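Exoglucanase A (Cellulomonas fimi, PDB 7CBD) hydrolyses the 1,4-beta-glucosidic linkages of cellulose with inversion of anomeric configuration, releasing cellobiose from the non-reducing chain ends. Local coordinates at residues H72-V77 against P135-I140. Residues are numbered along the deposited sequence; the frame is centred on the assembly and turned at random.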
# COMPACT_ATOMS: atom_id res chain seq x y z
N HIS A 72 6.11 13.56 13.72
CA HIS A 72 6.76 12.37 13.19
C HIS A 72 8.19 12.64 12.72
O HIS A 72 9.08 11.82 12.94
CB HIS A 72 5.92 11.77 12.06
CG HIS A 72 4.61 11.25 12.53
ND1 HIS A 72 4.49 10.14 13.35
CD2 HIS A 72 3.35 11.71 12.35
CE1 HIS A 72 3.22 9.93 13.62
NE2 HIS A 72 2.51 10.88 13.03
N LEU A 73 8.42 13.78 12.06
CA LEU A 73 9.77 14.10 11.61
C LEU A 73 10.72 14.25 12.80
O LEU A 73 11.85 13.74 12.78
CB LEU A 73 9.75 15.36 10.75
CG LEU A 73 9.00 15.20 9.43
CD1 LEU A 73 8.75 16.57 8.82
CD2 LEU A 73 9.82 14.35 8.48
N ASP A 74 10.27 14.94 13.86
CA ASP A 74 11.07 15.06 15.07
C ASP A 74 11.33 13.69 15.70
O ASP A 74 12.46 13.40 16.14
CB ASP A 74 10.38 15.97 16.08
CG ASP A 74 10.33 17.42 15.64
OD1 ASP A 74 11.12 17.84 14.76
OD2 ASP A 74 9.48 18.16 16.20
N ASN A 75 10.30 12.84 15.77
CA ASN A 75 10.50 11.49 16.29
C ASN A 75 11.51 10.74 15.44
O ASN A 75 12.35 9.99 15.97
CB ASN A 75 9.20 10.71 16.28
CG ASN A 75 8.15 11.27 17.21
OD1 ASN A 75 8.45 12.04 18.12
ND2 ASN A 75 6.90 10.88 16.98
N ALA A 76 11.42 10.88 14.12
CA ALA A 76 12.33 10.18 13.23
C ALA A 76 13.78 10.61 13.45
O ALA A 76 14.68 9.76 13.43
CB ALA A 76 11.91 10.38 11.77
N VAL A 77 14.04 11.91 13.65
CA VAL A 77 15.44 12.26 13.89
C VAL A 77 15.94 11.65 15.20
O VAL A 77 17.09 11.19 15.27
CB VAL A 77 15.86 13.74 13.66
CG1 VAL A 77 14.85 14.58 12.91
CG2 VAL A 77 16.51 14.42 14.91
N PRO A 135 16.25 22.26 7.54
CA PRO A 135 17.57 21.68 7.86
C PRO A 135 17.56 20.77 9.07
O PRO A 135 18.46 19.93 9.21
CB PRO A 135 18.45 22.91 8.10
CG PRO A 135 17.81 23.99 7.32
CD PRO A 135 16.32 23.72 7.37
N GLU A 136 16.56 20.89 9.95
CA GLU A 136 16.42 19.99 11.09
C GLU A 136 16.30 18.53 10.67
O GLU A 136 16.61 17.64 11.48
CB GLU A 136 15.18 20.40 11.89
CG GLU A 136 14.89 19.53 13.09
CD GLU A 136 16.01 19.58 14.11
OE1 GLU A 136 16.25 18.56 14.80
OE2 GLU A 136 16.66 20.65 14.23
N TYR A 137 15.88 18.25 9.44
CA TYR A 137 15.60 16.89 9.02
C TYR A 137 16.62 16.35 8.03
O TYR A 137 16.41 15.28 7.46
CB TYR A 137 14.16 16.77 8.50
CG TYR A 137 13.20 17.34 9.51
CD1 TYR A 137 12.31 18.35 9.18
CD2 TYR A 137 13.22 16.89 10.83
CE1 TYR A 137 11.46 18.88 10.12
CE2 TYR A 137 12.38 17.42 11.78
CZ TYR A 137 11.50 18.41 11.43
OH TYR A 137 10.65 18.93 12.38
N GLU A 138 17.74 17.05 7.84
CA GLU A 138 18.77 16.56 6.93
C GLU A 138 19.36 15.23 7.38
O GLU A 138 19.90 14.50 6.55
CB GLU A 138 19.85 17.63 6.73
CG GLU A 138 19.33 18.84 5.96
CD GLU A 138 20.43 19.80 5.56
OE1 GLU A 138 21.52 19.74 6.16
OE2 GLU A 138 20.19 20.62 4.65
N SER A 139 19.24 14.89 8.66
CA SER A 139 19.82 13.66 9.19
C SER A 139 18.95 12.43 8.95
O SER A 139 19.35 11.33 9.35
CB SER A 139 20.09 13.82 10.68
OG SER A 139 18.89 14.14 11.37
N ILE A 140 17.77 12.57 8.34
CA ILE A 140 16.93 11.43 8.03
C ILE A 140 16.68 11.39 6.52
O ILE A 140 16.97 12.35 5.80
CB ILE A 140 15.60 11.42 8.81
CG1 ILE A 140 14.70 12.58 8.38
CG2 ILE A 140 15.87 11.41 10.32
CD1 ILE A 140 13.32 12.52 8.99
O HOH W 1 13.96 17.16 15.24
O HOH W 2 18.76 12.19 13.22
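Tyr137 and Asp74 both turn CG anti to their own carbonyl carbon (chi1 -52° and -69°), which directs the base of the phenol and the carboxylate carbon of Asp74 toward their meeting point. Tyr137 OH donates a hydrogen bond of 2.7 Å to Asp74 OD1, reaching it from above the carboxylate plane, which is turned 39° from the ring. Leu73 supplies the cover for one face of that ring: its CB stands 3.6 Å from the Tyr137 ring centroid in a CH-pi contact, shifted toward the CE2 and CZ rim, while CD1 of the same leucine reaches CE1. The opposite face lies under CB of Glu136, the preceding residue. Val77 comes at the edge, its CG1 3.5 Å from Tyr137 CD2 and close to the ring plane. At the end of the turn, Ile140 sets its two branches against different residues of the helix: CD1 packs 3.8 Å from Ala76 CB and also touches Leu73 CD2, whereas CG2 rests 3.7 Å from Val77 CA. Two waters complete the junction. One donates to both Asp74 OD1 and Glu136 OE1; the other donates to Val77 O and accepts from Ser139 OG. The contact thus fastens the type I turn from Tyr137 to Ile140, in the loop between helix 114-132 and strand 141-146, to an outer helix of the family 6 catalytic domain's distorted alpha/beta barrel, away from the predicted catalytic aspartates. A leucine in place of Tyr137 would probably leave Asp74 OD1 without its phenol donor and Leu73 CB without an aromatic face. Asp74 is shared among several partners, OD1 receiving the phenol and a water while OD2 forms a salt bridge with Lys70, an arrangement that probably stabilises its negative charge near Glu136.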